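Local structure of universal stress protein MJ0577 (Methanocaldococcus jannaschii, 1MJH) at residues B[9-14]-B[110-115]; B[127-130]-B[136-139]; B[27-32]-B[95-100]. The protein binds ATP and one manganese ion per subunit as a homodimeric member of the universal stress protein A family, its wider role being less certain. All blocks are in the same frame, centred on the assembly; numbering follows the deposited sequence.

Contact 1 (B[9-14]-B[110-115]). With ATP (adenosine-5'-triphosphate), chain F.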
loop_
_atom_site.group_PDB
_atom_site.type_symbol
_atom_site.label_atom_id
_atom_site.label_comp_id
_atom_site.label_asym_id
_atom_site.label_seq_id
_atom_site.Cartn_x
_atom_site.Cartn_y
_atom_site.Cartn_z
ATOM N N LEU B 9 -11.679 -1.027 -2.051
ATOM C CA LEU B 9 -11.811 -0.445 -3.396
ATOM C C LEU B 9 -10.770 -1.144 -4.271
ATOM O O LEU B 9 -9.588 -1.116 -3.893
ATOM C CB LEU B 9 -11.572 1.063 -3.508
ATOM C CG LEU B 9 -11.558 1.708 -4.903
ATOM C CD1 LEU B 9 -12.925 1.504 -5.604
ATOM C CD2 LEU B 9 -11.262 3.206 -4.877
ATOM N N TYR B 10 -11.171 -1.743 -5.404
ATOM C CA TYR B 10 -10.224 -2.403 -6.276
ATOM C C TYR B 10 -10.410 -1.799 -7.661
ATOM O O TYR B 10 -11.378 -2.118 -8.385
ATOM C CB TYR B 10 -10.472 -3.936 -6.343
ATOM C CG TYR B 10 -9.739 -4.628 -7.458
ATOM C CD1 TYR B 10 -8.362 -4.418 -7.631
ATOM C CD2 TYR B 10 -10.386 -5.486 -8.340
ATOM C CE1 TYR B 10 -7.672 -5.054 -8.646
ATOM C CE2 TYR B 10 -9.692 -6.122 -9.361
ATOM C CZ TYR B 10 -8.354 -5.897 -9.505
ATOM O OH TYR B 10 -7.629 -6.508 -10.527
ATOM N N PRO B 11 -9.614 -0.803 -7.986
ATOM C CA PRO B 11 -9.677 -0.148 -9.285
ATOM C C PRO B 11 -8.802 -0.940 -10.264
ATOM O O PRO B 11 -7.647 -1.220 -9.965
ATOM C CB PRO B 11 -9.055 1.219 -9.021
ATOM C CG PRO B 11 -8.109 1.045 -7.859
ATOM C CD PRO B 11 -8.549 -0.201 -7.134
ATOM N N THR B 12 -9.401 -1.325 -11.389
ATOM C CA THR B 12 -8.627 -2.108 -12.354
ATOM C C THR B 12 -8.656 -1.496 -13.737
ATOM O O THR B 12 -9.692 -0.951 -14.150
ATOM C CB THR B 12 -9.193 -3.563 -12.426
ATOM O OG1 THR B 12 -8.426 -4.220 -13.442
ATOM C CG2 THR B 12 -10.649 -3.605 -12.851
ATOM N N ASP B 13 -7.532 -1.538 -14.443
ATOM C CA ASP B 13 -7.427 -1.132 -15.828
ATOM C C ASP B 13 -7.249 -2.365 -16.711
ATOM O O ASP B 13 -6.911 -2.241 -17.890
ATOM C CB ASP B 13 -6.200 -0.186 -15.998
ATOM C CG ASP B 13 -4.921 -0.841 -15.502
ATOM O OD1 ASP B 13 -4.986 -2.001 -15.018
ATOM O OD2 ASP B 13 -3.836 -0.200 -15.524
ATOM N N PHE B 14 -7.524 -3.537 -16.158
ATOM C CA PHE B 14 -7.411 -4.826 -16.868
ATOM C C PHE B 14 -5.988 -5.135 -17.283
ATOM O O PHE B 14 -5.773 -6.019 -18.157
ATOM C CB PHE B 14 -8.392 -4.984 -18.051
ATOM C CG PHE B 14 -9.764 -4.437 -17.697
ATOM C CD1 PHE B 14 -10.473 -4.973 -16.646
ATOM C CD2 PHE B 14 -10.291 -3.356 -18.379
ATOM C CE1 PHE B 14 -11.720 -4.489 -16.258
ATOM C CE2 PHE B 14 -11.529 -2.836 -18.013
ATOM C CZ PHE B 14 -12.219 -3.425 -16.960
ATOM N N GLU B 110 -8.462 10.775 -10.367
ATOM C CA GLU B 110 -9.482 11.578 -9.651
ATOM C C GLU B 110 -10.696 10.787 -9.269
ATOM O O GLU B 110 -11.200 10.923 -8.160
ATOM C CB GLU B 110 -9.861 12.791 -10.528
ATOM C CG GLU B 110 -8.702 13.737 -10.767
ATOM C CD GLU B 110 -9.042 15.087 -11.365
ATOM O OE1 GLU B 110 -10.162 15.289 -11.870
ATOM O OE2 GLU B 110 -8.185 15.999 -11.352
ATOM N N GLU B 111 -11.176 9.887 -10.163
ATOM C CA GLU B 111 -12.322 9.081 -9.831
ATOM C C GLU B 111 -12.029 8.057 -8.766
ATOM O O GLU B 111 -12.897 7.723 -7.939
ATOM C CB GLU B 111 -12.894 8.374 -11.094
ATOM C CG GLU B 111 -13.417 9.376 -12.125
ATOM C CD GLU B 111 -14.760 9.937 -11.670
ATOM O OE1 GLU B 111 -15.453 9.380 -10.813
ATOM O OE2 GLU B 111 -15.068 11.002 -12.246
ATOM N N ILE B 112 -10.803 7.473 -8.768
ATOM C CA ILE B 112 -10.492 6.501 -7.708
ATOM C C ILE B 112 -10.530 7.164 -6.347
ATOM O O ILE B 112 -11.089 6.643 -5.397
ATOM C CB ILE B 112 -9.124 5.860 -7.992
ATOM C CG1 ILE B 112 -9.217 5.064 -9.307
ATOM C CG2 ILE B 112 -8.650 4.978 -6.827
ATOM C CD1 ILE B 112 -7.816 4.628 -9.836
ATOM N N VAL B 113 -9.923 8.387 -6.291
ATOM C CA VAL B 113 -9.914 9.099 -5.005
ATOM C C VAL B 113 -11.334 9.467 -4.567
ATOM O O VAL B 113 -11.681 9.290 -3.406
ATOM C CB VAL B 113 -9.044 10.357 -5.137
ATOM C CG1 VAL B 113 -9.150 11.259 -3.902
ATOM C CG2 VAL B 113 -7.562 9.923 -5.290
ATOM N N LYS B 114 -12.133 9.952 -5.502
ATOM C CA LYS B 114 -13.501 10.377 -5.175
ATOM C C LYS B 114 -14.368 9.225 -4.695
ATOM O O LYS B 114 -15.117 9.302 -3.711
ATOM C CB LYS B 114 -14.081 11.072 -6.410
ATOM C CG LYS B 114 -15.580 11.242 -6.399
ATOM C CD LYS B 114 -16.037 12.016 -7.642
ATOM C CE LYS B 114 -17.470 11.585 -7.949
ATOM N NZ LYS B 114 -17.991 12.199 -9.202
ATOM N N ILE B 115 -14.301 8.103 -5.429
ATOM C CA ILE B 115 -15.115 6.945 -5.130
ATOM C C ILE B 115 -14.636 6.245 -3.889
ATOM O O ILE B 115 -15.430 5.797 -3.066
ATOM C CB ILE B 115 -15.196 6.022 -6.380
ATOM C CG1 ILE B 115 -16.082 6.697 -7.447
ATOM C CG2 ILE B 115 -15.778 4.677 -5.945
ATOM C CD1 ILE B 115 -16.049 5.983 -8.792
HETATM P PG ATP F . 0.815 5.481 -16.710
HETATM O O1G ATP F . 1.263 6.541 -15.764
HETATM O O2G ATP F . -0.608 5.498 -16.779
HETATM O O3G ATP F . 1.426 5.605 -18.041
HETATM P PB ATP F . 0.897 2.646 -15.893
HETATM O O1B ATP F . 2.023 1.713 -16.035
HETATM O O2B ATP F . -0.160 2.333 -16.860
HETATM O O3B ATP F . 1.413 4.127 -16.025
HETATM P PA ATP F . -1.003 3.066 -13.634
HETATM O O1A ATP F . -0.586 4.044 -12.660
HETATM O O2A ATP F . -1.994 3.450 -14.581
HETATM O O3A ATP F . 0.351 2.536 -14.398
HETATM O "O5'" ATP F . -1.525 1.682 -13.088
HETATM C "C5'" ATP F . -1.461 1.475 -11.653
HETATM C "C4'" ATP F . -2.768 0.867 -11.179
HETATM O "O4'" ATP F . -3.800 1.928 -11.263
HETATM C "C3'" ATP F . -3.356 -0.264 -12.007
HETATM O "O3'" ATP F . -2.757 -1.537 -11.725
HETATM C "C2'" ATP F . -4.844 -0.172 -11.588
HETATM O "O2'" ATP F . -5.004 -0.790 -10.295
HETATM C "C1'" ATP F . -5.037 1.366 -11.518
HETATM N N9 ATP F . -5.610 1.937 -12.729
HETATM C C8 ATP F . -4.990 2.523 -13.777
HETATM N N7 ATP F . -5.815 3.015 -14.681
HETATM C C5 ATP F . -7.010 2.695 -14.239
HETATM C C6 ATP F . -8.261 2.946 -14.779
HETATM N N6 ATP F . -8.391 3.580 -15.945
HETATM N N1 ATP F . -9.310 2.506 -14.091
HETATM C C2 ATP F . -9.167 1.871 -12.883
HETATM N N3 ATP F . -7.999 1.591 -12.277
HETATM C C4 ATP F . -6.984 2.024 -13.059
#

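Contact 2 (B[127-130]-B[136-139]). With ATP (adenosine-5'-triphosphate), chain F.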
loop_
_atom_site.group_PDB
_atom_site.type_symbol
_atom_site.label_atom_id
_atom_site.label_comp_id
_atom_site.label_asym_id
_atom_site.label_seq_id
_atom_site.Cartn_x
_atom_site.Cartn_y
_atom_site.Cartn_z
ATOM N N GLY B 127 -2.552 -2.028 -8.517
ATOM C CA GLY B 127 -1.192 -2.385 -8.962
ATOM C C GLY B 127 -0.268 -1.181 -8.891
ATOM O O GLY B 127 -0.686 -0.022 -8.828
ATOM N N SER B 128 1.061 -1.476 -8.931
ATOM C CA SER B 128 2.047 -0.402 -9.037
ATOM C C SER B 128 2.105 0.183 -10.452
ATOM O O SER B 128 2.522 1.336 -10.656
ATOM C CB SER B 128 3.438 -0.913 -8.681
ATOM O OG SER B 128 3.827 -1.938 -9.603
ATOM N N HIS B 129 1.743 -0.627 -11.460
ATOM C CA HIS B 129 1.800 -0.256 -12.870
ATOM C C HIS B 129 0.560 -0.814 -13.562
ATOM O O HIS B 129 -0.271 -1.429 -12.914
ATOM C CB HIS B 129 3.062 -0.873 -13.575
ATOM C CG HIS B 129 4.368 -0.373 -13.015
ATOM N ND1 HIS B 129 4.906 -0.710 -11.794
ATOM C CD2 HIS B 129 5.260 0.493 -13.591
ATOM C CE1 HIS B 129 6.051 -0.074 -11.629
ATOM N NE2 HIS B 129 6.303 0.683 -12.721
ATOM N N GLY B 130 0.430 -0.467 -14.838
ATOM C CA GLY B 130 -0.837 -0.685 -15.513
ATOM C C GLY B 130 -0.631 -0.981 -16.985
ATOM O O GLY B 130 0.267 -1.780 -17.261
ATOM N N GLU B 136 11.401 1.666 -17.395
ATOM C CA GLU B 136 12.119 2.708 -16.688
ATOM C C GLU B 136 11.235 3.417 -15.665
ATOM O O GLU B 136 11.801 4.110 -14.841
ATOM C CB GLU B 136 12.715 3.769 -17.644
ATOM C CG GLU B 136 11.614 4.475 -18.432
ATOM C CD GLU B 136 12.132 5.418 -19.501
ATOM O OE1 GLU B 136 12.902 6.320 -19.122
ATOM O OE2 GLU B 136 11.750 5.251 -20.681
ATOM N N ILE B 137 9.915 3.266 -15.770
ATOM C CA ILE B 137 9.021 3.956 -14.838
ATOM C C ILE B 137 8.863 3.044 -13.602
ATOM O O ILE B 137 8.557 1.870 -13.786
ATOM C CB ILE B 137 7.652 4.220 -15.484
ATOM C CG1 ILE B 137 7.688 5.227 -16.630
ATOM C CG2 ILE B 137 6.617 4.643 -14.413
ATOM C CD1 ILE B 137 8.029 6.656 -16.217
ATOM N N LEU B 138 9.178 3.615 -12.425
ATOM C CA LEU B 138 9.146 2.777 -11.217
ATOM C C LEU B 138 7.852 2.856 -10.415
ATOM O O LEU B 138 7.629 1.972 -9.565
ATOM C CB LEU B 138 10.329 3.117 -10.263
ATOM C CG LEU B 138 11.674 3.117 -11.032
ATOM C CD1 LEU B 138 12.797 3.463 -10.029
ATOM C CD2 LEU B 138 11.986 1.736 -11.616
ATOM N N LEU B 139 6.934 3.707 -10.872
ATOM C CA LEU B 139 5.603 3.729 -10.219
ATOM C C LEU B 139 4.688 4.469 -11.196
ATOM O O LEU B 139 5.043 5.565 -11.653
ATOM C CB LEU B 139 5.662 4.488 -8.908
ATOM C CG LEU B 139 4.319 4.615 -8.154
ATOM C CD1 LEU B 139 3.788 3.253 -7.725
ATOM C CD2 LEU B 139 4.593 5.457 -6.921
HETATM P PG ATP F . 0.815 5.481 -16.710
HETATM O O1G ATP F . 1.263 6.541 -15.764
HETATM O O2G ATP F . -0.608 5.498 -16.779
HETATM O O3G ATP F . 1.426 5.605 -18.041
HETATM P PB ATP F . 0.897 2.646 -15.893
HETATM O O1B ATP F . 2.023 1.713 -16.035
HETATM O O2B ATP F . -0.160 2.333 -16.860
HETATM O O3B ATP F . 1.413 4.127 -16.025
HETATM P PA ATP F . -1.003 3.066 -13.634
HETATM O O1A ATP F . -0.586 4.044 -12.660
HETATM O O2A ATP F . -1.994 3.450 -14.581
HETATM O O3A ATP F . 0.351 2.536 -14.398
HETATM O "O5'" ATP F . -1.525 1.682 -13.088
HETATM C "C5'" ATP F . -1.461 1.475 -11.653
HETATM C "C4'" ATP F . -2.768 0.867 -11.179
HETATM O "O4'" ATP F . -3.800 1.928 -11.263
HETATM C "C3'" ATP F . -3.356 -0.264 -12.007
HETATM O "O3'" ATP F . -2.757 -1.537 -11.725
HETATM C "C2'" ATP F . -4.844 -0.172 -11.588
HETATM O "O2'" ATP F . -5.004 -0.790 -10.295
HETATM C "C1'" ATP F . -5.037 1.366 -11.518
HETATM N N9 ATP F . -5.610 1.937 -12.729
HETATM C C8 ATP F . -4.990 2.523 -13.777
HETATM N N7 ATP F . -5.815 3.015 -14.681
HETATM C C5 ATP F . -7.010 2.695 -14.239
HETATM C C6 ATP F . -8.261 2.946 -14.779
HETATM N N6 ATP F . -8.391 3.580 -15.945
HETATM N N1 ATP F . -9.310 2.506 -14.091
HETATM C C2 ATP F . -9.167 1.871 -12.883
HETATM N N3 ATP F . -7.999 1.591 -12.277
HETATM C C4 ATP F . -6.984 2.024 -13.059
#

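Contact 3 (B[27-32]-B[95-100])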
loop_
_atom_site.group_PDB
_atom_site.type_symbol
_atom_site.label_atom_id
_atom_site.label_comp_id
_atom_site.label_asym_id
_atom_site.label_seq_id
_atom_site.Cartn_x
_atom_site.Cartn_y
_atom_site.Cartn_z
ATOM N N ALA B 27 -7.058 -12.449 -1.117
ATOM C CA ALA B 27 -6.459 -12.800 0.155
ATOM C C ALA B 27 -7.012 -12.083 1.353
ATOM O O ALA B 27 -6.832 -12.529 2.505
ATOM C CB ALA B 27 -4.921 -12.663 0.043
ATOM N N PHE B 28 -7.668 -10.929 1.137
ATOM C CA PHE B 28 -8.273 -10.199 2.252
ATOM C C PHE B 28 -9.569 -10.875 2.718
ATOM O O PHE B 28 -10.121 -10.392 3.683
ATOM C CB PHE B 28 -8.527 -8.752 1.849
ATOM C CG PHE B 28 -7.397 -7.819 2.160
ATOM C CD1 PHE B 28 -6.160 -7.976 1.574
ATOM C CD2 PHE B 28 -7.541 -6.784 3.083
ATOM C CE1 PHE B 28 -5.108 -7.131 1.860
ATOM C CE2 PHE B 28 -6.490 -5.949 3.374
ATOM C CZ PHE B 28 -5.263 -6.118 2.774
ATOM N N LYS B 29 -10.100 -11.864 1.999
ATOM C CA LYS B 29 -11.330 -12.526 2.468
ATOM C C LYS B 29 -11.127 -13.294 3.773
ATOM O O LYS B 29 -10.150 -14.032 3.844
ATOM C CB LYS B 29 -11.783 -13.577 1.423
ATOM C CG LYS B 29 -13.233 -14.031 1.620
ATOM C CD LYS B 29 -14.163 -12.831 1.575
ATOM C CE LYS B 29 -15.606 -13.111 1.948
ATOM N NZ LYS B 29 -15.782 -13.384 3.397
ATOM N N THR B 30 -11.983 -13.163 4.774
ATOM C CA THR B 30 -12.005 -13.996 5.961
ATOM C C THR B 30 -13.376 -14.686 6.053
ATOM O O THR B 30 -14.106 -14.698 5.063
ATOM C CB THR B 30 -11.838 -13.229 7.284
ATOM O OG1 THR B 30 -13.005 -12.406 7.493
ATOM C CG2 THR B 30 -10.653 -12.279 7.239
ATOM N N LEU B 31 -13.800 -15.074 7.256
ATOM C CA LEU B 31 -15.111 -15.659 7.477
ATOM C C LEU B 31 -16.183 -14.580 7.636
ATOM O O LEU B 31 -17.385 -14.886 7.635
ATOM C CB LEU B 31 -15.146 -16.513 8.759
ATOM C CG LEU B 31 -14.147 -17.673 8.791
ATOM C CD1 LEU B 31 -14.015 -18.305 10.167
ATOM C CD2 LEU B 31 -14.555 -18.708 7.749
ATOM N N LYS B 32 -15.758 -13.338 7.839
ATOM C CA LYS B 32 -16.701 -12.255 8.085
ATOM C C LYS B 32 -17.305 -11.793 6.777
ATOM O O LYS B 32 -16.902 -12.313 5.740
ATOM C CB LYS B 32 -16.040 -11.078 8.812
ATOM C CG LYS B 32 -15.663 -11.428 10.247
ATOM C CD LYS B 32 -15.514 -10.181 11.103
ATOM C CE LYS B 32 -15.417 -10.546 12.576
ATOM N NZ LYS B 32 -15.357 -9.327 13.434
ATOM N N VAL B 95 -15.690 -16.207 -4.097
ATOM C CA VAL B 95 -14.985 -16.321 -2.830
ATOM C C VAL B 95 -15.784 -15.761 -1.661
ATOM O O VAL B 95 -15.356 -15.951 -0.516
ATOM C CB VAL B 95 -13.553 -15.789 -2.912
ATOM C CG1 VAL B 95 -12.837 -16.597 -3.992
ATOM C CG2 VAL B 95 -13.477 -14.323 -3.239
ATOM N N GLY B 96 -16.946 -15.184 -1.920
ATOM C CA GLY B 96 -17.822 -14.810 -0.806
ATOM C C GLY B 96 -18.029 -13.311 -0.721
ATOM O O GLY B 96 -18.789 -12.866 0.126
ATOM N N PHE B 97 -17.379 -12.510 -1.562
ATOM C CA PHE B 97 -17.590 -11.068 -1.445
ATOM C C PHE B 97 -18.939 -10.640 -2.023
ATOM O O PHE B 97 -19.400 -11.136 -3.045
ATOM C CB PHE B 97 -16.543 -10.242 -2.213
ATOM C CG PHE B 97 -15.148 -10.205 -1.668
ATOM C CD1 PHE B 97 -14.839 -9.478 -0.564
ATOM C CD2 PHE B 97 -14.140 -10.890 -2.347
ATOM C CE1 PHE B 97 -13.537 -9.382 -0.056
ATOM C CE2 PHE B 97 -12.848 -10.833 -1.847
ATOM C CZ PHE B 97 -12.557 -10.087 -0.734
ATOM N N LYS B 98 -19.402 -9.491 -1.482
ATOM C CA LYS B 98 -20.468 -8.744 -2.155
ATOM C C LYS B 98 -19.735 -7.780 -3.075
ATOM O O LYS B 98 -18.772 -7.155 -2.604
ATOM C CB LYS B 98 -21.327 -7.941 -1.176
ATOM C CG LYS B 98 -22.469 -7.144 -1.782
ATOM C CD LYS B 98 -23.058 -6.284 -0.648
ATOM C CE LYS B 98 -24.274 -5.491 -1.086
ATOM N NZ LYS B 98 -24.844 -4.722 0.064
ATOM N N VAL B 99 -20.147 -7.612 -4.317
ATOM C CA VAL B 99 -19.423 -6.749 -5.236
ATOM C C VAL B 99 -20.305 -5.683 -5.863
ATOM O O VAL B 99 -21.353 -5.988 -6.465
ATOM C CB VAL B 99 -18.825 -7.595 -6.407
ATOM C CG1 VAL B 99 -18.106 -6.660 -7.391
ATOM C CG2 VAL B 99 -17.983 -8.760 -5.927
ATOM N N LYS B 100 -19.846 -4.437 -5.738
ATOM C CA LYS B 100 -20.502 -3.332 -6.402
ATOM C C LYS B 100 -19.614 -2.917 -7.572
ATOM O O LYS B 100 -18.549 -2.307 -7.367
ATOM C CB LYS B 100 -20.665 -2.116 -5.496
ATOM C CG LYS B 100 -21.349 -0.942 -6.201
ATOM C CD LYS B 100 -21.668 0.224 -5.262
ATOM C CE LYS B 100 -22.293 1.384 -6.019
ATOM N NZ LYS B 100 -22.603 2.551 -5.121
#

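Contact 1 (B[9-14]-B[110-115])
P11 and I112 pack against each other where both reach the adenine of ATP, and the base is clamped from two sides. I112 CD1 stands over one face, 3.9 Å from N3 of ATP. Beneath the opposite face D13 CB lies 3.5 Å from C5 of the base, and on that same side the carbonyl oxygen of T12 sits under C2. P11 CB comes up to N3 at the rim of the purine, a little to the I112 side.

The protein-to-protein contact continues inward from this clamp. P11 CB touches I112 CD1 at 3.7 Å, the two side chains crossing at about a right angle. I112 reaches so far because its chain is extended at chi2 (168°), which carries CD1 forward to the base while CG2 stays back against L9 CD2, 3.7 Å away. One branched residue thus serves both the pocket and the core. L9, with CG anti to its own nitrogen (chi1 174°), sends CD2 to I112 and CD1 towards the more distant CG2 of I115.

Strand 9-11 and helix 110-115 run nearly antiparallel (168°), their axes 9.9 Å apart, the usual packing of a helix on the parallel sheet of an alpha/beta nucleotide-binding fold. V142 and V146 of helix 141-149 flank I112, extending the apolar wall.

A proline suits the strand's end: its ring is a compact apolar surface, and its carbonyl remains to accept a hydrogen bond from O2' of ATP, with P11 O 2.7 Å from that hydroxyl. The division of labour is clear: methyl and methylene groups on I112, P11 and D13 hold the base by dispersion and shape, while the polar grip on the ribose at P11 comes from the main chain.

Contact 2 (B[127-130]-B[136-139])
H129 reaches across to I137 within the phosphate-binding loop of the ATP-binding universal stress proteins, whose G-2x-G-9x-G-S pattern is met here by G127, G130, G140 and S141. Starting at the backbone, H129 CB passes 3.7 Å from O1B of the ATP beta-phosphate. CG lies beside the backbone nitrogen (chi1 -63°), which turns the imidazole away from the nucleotide and towards 136-139. ND1 then pairs with S128 OG, which lies in the ring plane 2.7 Å away and ties one side of the ring to the preceding residue. Between the two nitrogens, CE1 comes 3.3 Å from L138 O, obliquely to the ring.

At the tip NE2 donates to I137 O, and CD2 flanks that same oxygen. With both nitrogens engaged, rotation of the ring is restrained, and histidine suits the place because its two nitrogens can bond in different directions. L139 CD1 rests in van der Waals contact with the backbone of S128, 3.7 Å from its O; the L139 side chain also packs on I147 of the second subunit.

The backbone of 127-130 meanwhile holds the nucleotide: H129 O accepts from the ribose O3', and G130 N bonds weakly to O1B. Side chains at G127 or G130 would collide with ATP, hence the glycines. The NE2 to I137 O bond measures 2.8 Å: the oxygen lies close to the imidazole plane, whereas NE2 stands 45° out of the carbonyl plane.

Contact 3 (B[27-32]-B[95-100])
K29 lies with its aliphatic chain over the ring of F97, and this is the close-packed half of the contact. CD is centred above one face, 3.9 Å from the ring centroid and only 11° off the ring normal, a CH-pi contact. Just before it, K29 CG comes 3.6 Å from V95 O; just after it, CE presses on the backbone of G96, 3.6 Å from its carbonyl carbon. Two bends, at chi2 (57°) and chi4 (71°), let the chain follow this surface and then bring the ammonium group back to its own loop.

There the character changes. NZ is 6.0 Å from the F97 centroid, at most a weak cation-pi attraction, and its real partners are oxygens: T30 O at 2.7 Å and K32 O at 2.8 Å, the latter approached almost straight down the carbonyl bond, plus a salt bridge to E34. Lysine suits the position because its methylenes can lie on an aromatic face while its charge ends among acceptors. With an alanine in place of K29, the F97 face would probably lose its aliphatic lid, and E34 and the carbonyls of T30 and K32 would be left without their shared donor.

The outer side is looser. V95 lies at the margin, and T30 is exposed, although its OG1 accepts from K32 N in an ST turn that shapes the bend. F97, by contrast, is buried, packing inward on L92, V36 and I8.

A side chain on G96 would run into K29 CE, and its positive phi itself calls for glycine. G96 closes helix 66-95 with a Schellman motif, so the contact joins two neighbouring helix-to-strand turns, as befits the end of a parallel alpha/beta sheet away from the nucleotide site.

From the N terminus, strand 7-11 opens contact 1, which closes only at helix 108-118, almost a hundred residues later. Contact 3 is nested inside that loop: it begins after helix 16-27 and closes where helix 66-95 gives way to strand 98-106, the edge strand that leads on to the helix of contact 1. Contact 2 follows in series, a short closure within the segment between strand 123-127 and helix 141-149. Contacts 1 and 2 share ATP and touch where D13 meets G130, joining base and phosphate ends of the pocket. Contact 3, its centre about 18 Å from that of contact 1, ties the sheet's connections away from the nucleotide.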